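Local coordinates for aminoglycoside phosphotransferase (Alicyclobacillus acidocaldarius subsp. acidocaldarius, PDB 4PDY), which probably acts as a phosphotransferase of the aminoglycoside phosphotransferase family, which has a protein-kinase-like fold, although its substrate is not established, at residues Glu191-Asp195 with Ala332-Gln336; Ile298-Pro302 with Arg335-Ala340. All blocks are in the same frame, centred on the assembly; numbering follows the deposited sequence. Where two conformers were deposited one is given.

Interaction 1 (Glu191-Asp195 with Ala332-Gln336); sequences ELHRD and AEKRQ. With SCN (thiocyanate ion), chain C.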
# COMPACT_ATOMS: atom_id res chain seq x y z
N GLU A 191 4.99 15.65 -21.26
CA GLU A 191 4.31 14.39 -20.94
C GLU A 191 3.76 14.40 -19.52
O GLU A 191 2.68 13.88 -19.26
CB GLU A 191 5.22 13.17 -21.12
CG GLU A 191 4.58 11.85 -20.63
CD GLU A 191 5.49 10.63 -20.73
OE1 GLU A 191 5.98 10.13 -19.65
OE2 GLU A 191 5.71 10.18 -21.88
N LEU A 192 4.54 14.91 -18.58
CA LEU A 192 4.08 14.97 -17.20
C LEU A 192 2.81 15.83 -17.09
O LEU A 192 1.86 15.47 -16.42
CB LEU A 192 5.19 15.52 -16.31
CG LEU A 192 6.43 14.65 -16.12
CD1 LEU A 192 7.44 15.47 -15.31
CD2 LEU A 192 6.09 13.37 -15.39
N HIS A 193 2.84 16.98 -17.76
CA HIS A 193 1.69 17.89 -17.78
C HIS A 193 0.45 17.20 -18.37
O HIS A 193 -0.64 17.25 -17.78
CB HIS A 193 2.06 19.16 -18.56
CG HIS A 193 0.99 20.22 -18.59
ND1 HIS A 193 1.06 21.31 -19.43
CD2 HIS A 193 -0.17 20.35 -17.90
CE1 HIS A 193 -0.00 22.07 -19.25
NE2 HIS A 193 -0.77 21.51 -18.33
N ARG A 194 0.63 16.52 -19.49
CA ARG A 194 -0.47 15.82 -20.15
C ARG A 194 -1.08 14.77 -19.22
O ARG A 194 -2.29 14.68 -19.06
CB ARG A 194 -0.02 15.16 -21.45
CG ARG A 194 -1.18 14.69 -22.30
CD ARG A 194 -0.82 13.79 -23.48
NE ARG A 194 0.52 14.01 -24.03
CZ ARG A 194 1.54 13.14 -24.00
NH1 ARG A 194 1.42 11.93 -23.48
NH2 ARG A 194 2.70 13.49 -24.54
N ASP A 195 -0.21 13.96 -18.60
CA ASP A 195 -0.71 12.92 -17.73
C ASP A 195 -1.43 13.47 -16.49
O ASP A 195 -2.48 12.95 -16.10
CB ASP A 195 0.45 12.04 -17.25
CG ASP A 195 0.92 11.01 -18.28
OD1 ASP A 195 0.22 10.77 -19.28
OD2 ASP A 195 2.00 10.42 -18.04
N ALA A 332 8.81 5.05 -19.85
CA ALA A 332 7.70 5.97 -20.08
C ALA A 332 6.83 5.56 -21.26
O ALA A 332 5.60 5.64 -21.17
CB ALA A 332 8.22 7.39 -20.26
N GLU A 333 7.43 5.12 -22.36
CA GLU A 333 6.61 4.73 -23.51
C GLU A 333 5.83 3.46 -23.25
O GLU A 333 4.67 3.35 -23.65
CB GLU A 333 7.43 4.59 -24.79
CG GLU A 333 6.58 4.07 -25.95
CD GLU A 333 5.30 4.89 -26.10
OE1 GLU A 333 5.40 6.11 -26.00
OE2 GLU A 333 4.19 4.33 -26.27
N LYS A 334 6.44 2.49 -22.57
CA LYS A 334 5.72 1.28 -22.18
C LYS A 334 4.54 1.58 -21.25
O LYS A 334 3.47 1.00 -21.37
CB LYS A 334 6.65 0.25 -21.52
CG LYS A 334 7.48 -0.54 -22.51
CD LYS A 334 6.64 -1.51 -23.32
CE LYS A 334 6.28 -2.75 -22.54
NZ LYS A 334 5.66 -3.76 -23.42
N ARG A 335 4.75 2.52 -20.33
CA ARG A 335 3.68 2.96 -19.43
C ARG A 335 2.53 3.61 -20.22
O ARG A 335 1.35 3.30 -20.00
CB ARG A 335 4.25 3.94 -18.39
CG ARG A 335 3.21 4.59 -17.50
CD ARG A 335 3.85 5.47 -16.44
NE ARG A 335 2.88 6.17 -15.62
CZ ARG A 335 2.23 7.28 -16.01
NH1 ARG A 335 2.47 7.83 -17.19
NH2 ARG A 335 1.35 7.84 -15.19
N GLN A 336 2.88 4.50 -21.15
CA GLN A 336 1.88 5.13 -22.03
C GLN A 336 1.10 4.08 -22.80
O GLN A 336 -0.12 4.14 -22.87
CB GLN A 336 2.56 6.09 -23.02
CG GLN A 336 3.09 7.37 -22.40
CD GLN A 336 2.01 8.21 -21.76
OE1 GLN A 336 0.98 8.49 -22.38
NE2 GLN A 336 2.23 8.63 -20.54
S SCN C . 3.90 7.14 -11.74
C SCN C . 3.32 5.94 -12.24
N SCN C . 2.89 5.02 -12.63
O HOH W 1 4.56 7.59 -19.27
O HOH W 2 -0.30 11.12 -21.79
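Two nearly parallel helix turns face each other here, on helices 189-203 and 319-347. The axes of the two short segments cross at 22° and come no closer than 13.0 Å, so side chains and water bridge the gap. The charged link is a salt bridge from Arg335 NH1 to Asp195 OD2, 2.8 Å long. Gln336 adds a hydrogen bond from NE2 to Asp195 OD1 at 3.2 Å, and a weak one from NE2 to Asp195 OD2 at 3.1 Å. Asp195 OD1 also pairs with Arg300, from the end of helix 289-300. Two waters bridge the segments. Water 1 donates to Glu191 OE1 and Ala332 O and accepts from Arg335 NH1 and Gln336 NE2. Water 2 accepts from Arg194 NH1 and donates to Asp195 OD1 and Gln336 OE1. The Ala332 methyl CB lies 3.6 Å from Glu191 OE1, a van der Waals contact with a carboxylate oxygen. The two helices are thus joined by a polar, hydrated interface, with the buried Asp195 carboxylate balanced by arginine charge.

Interaction 2 (Ile298-Pro302 with Arg335-Ala340); sequences ILRFP and RQAFLA. With SCN (thiocyanate ion), chain C.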
# COMPACT_ATOMS: atom_id res chain seq x y z
N ILE A 298 -6.10 7.34 -10.95
CA ILE A 298 -4.98 7.26 -10.05
C ILE A 298 -3.70 6.87 -10.82
O ILE A 298 -2.67 7.52 -10.68
CB ILE A 298 -5.26 6.25 -8.91
CG1 ILE A 298 -6.37 6.75 -8.00
CG2 ILE A 298 -4.01 6.01 -8.07
CD1 ILE A 298 -7.06 5.66 -7.22
N LEU A 299 -3.77 5.80 -11.62
CA LEU A 299 -2.59 5.37 -12.37
C LEU A 299 -2.06 6.35 -13.40
O LEU A 299 -0.86 6.42 -13.63
CB LEU A 299 -2.86 4.09 -13.13
CG LEU A 299 -3.08 2.85 -12.32
CD1 LEU A 299 -3.32 1.69 -13.26
CD2 LEU A 299 -1.86 2.61 -11.44
N ARG A 300 -2.96 7.14 -13.99
CA ARG A 300 -2.54 8.08 -15.01
C ARG A 300 -1.68 9.19 -14.42
O ARG A 300 -0.82 9.74 -15.10
CB ARG A 300 -3.78 8.68 -15.69
CG ARG A 300 -3.55 9.82 -16.68
CD ARG A 300 -2.65 9.47 -17.84
NE ARG A 300 -3.30 8.56 -18.78
CZ ARG A 300 -2.74 8.11 -19.90
NH1 ARG A 300 -3.44 7.32 -20.69
NH2 ARG A 300 -1.49 8.46 -20.23
N PHE A 301 -1.93 9.55 -13.16
CA PHE A 301 -1.17 10.64 -12.55
C PHE A 301 0.32 10.24 -12.48
O PHE A 301 0.61 9.10 -12.09
CB PHE A 301 -1.62 10.94 -11.13
CG PHE A 301 -1.09 12.23 -10.63
CD1 PHE A 301 -1.77 13.43 -10.87
CD2 PHE A 301 0.13 12.27 -9.98
CE1 PHE A 301 -1.25 14.62 -10.43
CE2 PHE A 301 0.66 13.47 -9.54
CZ PHE A 301 -0.03 14.65 -9.77
N PRO A 302 1.24 11.16 -12.81
CA PRO A 302 2.68 10.86 -12.74
C PRO A 302 3.22 10.94 -11.29
O PRO A 302 3.96 11.84 -10.91
CB PRO A 302 3.30 11.92 -13.66
CG PRO A 302 2.39 13.10 -13.50
CD PRO A 302 1.00 12.53 -13.32
N ARG A 335 4.75 2.52 -20.33
CA ARG A 335 3.68 2.96 -19.43
C ARG A 335 2.53 3.61 -20.22
O ARG A 335 1.35 3.30 -20.00
CB ARG A 335 4.25 3.94 -18.39
CG ARG A 335 3.21 4.59 -17.50
CD ARG A 335 3.85 5.47 -16.44
NE ARG A 335 2.88 6.17 -15.62
CZ ARG A 335 2.23 7.28 -16.01
NH1 ARG A 335 2.47 7.83 -17.19
NH2 ARG A 335 1.35 7.84 -15.19
N GLN A 336 2.88 4.50 -21.15
CA GLN A 336 1.88 5.13 -22.03
C GLN A 336 1.10 4.08 -22.80
O GLN A 336 -0.12 4.14 -22.87
CB GLN A 336 2.56 6.09 -23.02
CG GLN A 336 3.09 7.37 -22.40
CD GLN A 336 2.01 8.21 -21.76
OE1 GLN A 336 0.98 8.49 -22.38
NE2 GLN A 336 2.23 8.63 -20.54
N ALA A 337 1.80 3.10 -23.36
CA ALA A 337 1.16 2.03 -24.14
C ALA A 337 0.19 1.21 -23.30
O ALA A 337 -0.89 0.83 -23.73
CB ALA A 337 2.21 1.12 -24.76
N PHE A 338 0.59 0.90 -22.08
CA PHE A 338 -0.26 0.15 -21.19
C PHE A 338 -1.52 0.92 -20.84
O PHE A 338 -2.63 0.38 -20.88
CB PHE A 338 0.42 -0.28 -19.90
CG PHE A 338 -0.55 -0.86 -18.94
CD1 PHE A 338 -1.04 -2.16 -19.11
CD2 PHE A 338 -1.12 -0.08 -17.95
CE1 PHE A 338 -2.05 -2.64 -18.29
CE2 PHE A 338 -2.11 -0.57 -17.12
CZ PHE A 338 -2.56 -1.86 -17.28
N LEU A 339 -1.34 2.19 -20.47
CA LEU A 339 -2.49 3.00 -20.08
C LEU A 339 -3.43 3.22 -21.26
O LEU A 339 -4.62 3.26 -21.06
CB LEU A 339 -2.06 4.32 -19.46
CG LEU A 339 -1.28 4.18 -18.14
CD1 LEU A 339 -0.67 5.51 -17.76
CD2 LEU A 339 -2.18 3.64 -17.03
N ALA A 340 -2.88 3.29 -22.46
CA ALA A 340 -3.67 3.42 -23.68
C ALA A 340 -4.54 2.21 -23.95
O ALA A 340 -5.73 2.31 -24.27
CB ALA A 340 -2.77 3.68 -24.86
S SCN C . 3.90 7.14 -11.74
C SCN C . 3.32 5.94 -12.24
N SCN C . 2.89 5.02 -12.63
O HOH W 3 -1.46 6.56 -22.71
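The C-terminal end of helix 289-300 meets the long helix 319-347, and two arginines serve most of the polar groups. Arg335 reaches across to the backbone. Its NH2 makes weak hydrogen bonds to Arg300 O at 2.9 Å and Leu299 O at 3.1 Å, carbonyls at the end of the helix. NH1 of the same guanidinium is held by a salt bridge to Asp195 of helix 189-203. NE makes a weak hydrogen bond of 3.2 Å to N of a thiocyanate ion, probably from the crystallisation liquor. All three nitrogens of Arg335 therefore have an acceptor.

The CA-to-CB bond of Arg300 leads away from helix 319-347, but the chain folds back through p values of chi2 and chi3. Arg300 NH2 donates to Gln336 OE1 at 3.3 Å and forms a salt bridge with Asp195. Arg300 NH1 donates to water 3, which in turn donates to Gln336 O and Gln336 OE1.

Leu339 CB sits over one face of the Arg300 guanidinium, 3.5 Å from NH1. Leu339 CD2 also packs on Leu299 CB at 4.0 Å. A guanidinium from helix 319-347 thus lies against the C-terminal carbonyls of helix 289-300, through weak hydrogen bonds, and this buried pair of arginines is balanced in part by Asp195.

In the fold
Interactions 1 and 2 are two sides of one polar cluster, with centres about 6 Å apart. They share Arg335 and Gln336 of helix 319-347, and both touch the same thiocyanate. Asp195 of interaction 1 closes the cluster through a salt bridge to interaction 2, with its OD1 3.0 Å from Arg300 NH2. Packing adds to this: Leu192 CD2 lies 3.6 Å from Pro302 CB. Together the contacts tie helices 189-203, 289-300 and 319-347 together. The cluster belongs to the helical part of the molecule, whereas the bound histidine lies against other residues, such as Ala56, Trp110 and Leu232. None of these pocket residues takes part in either contact; the cluster joins helices away from that pocket.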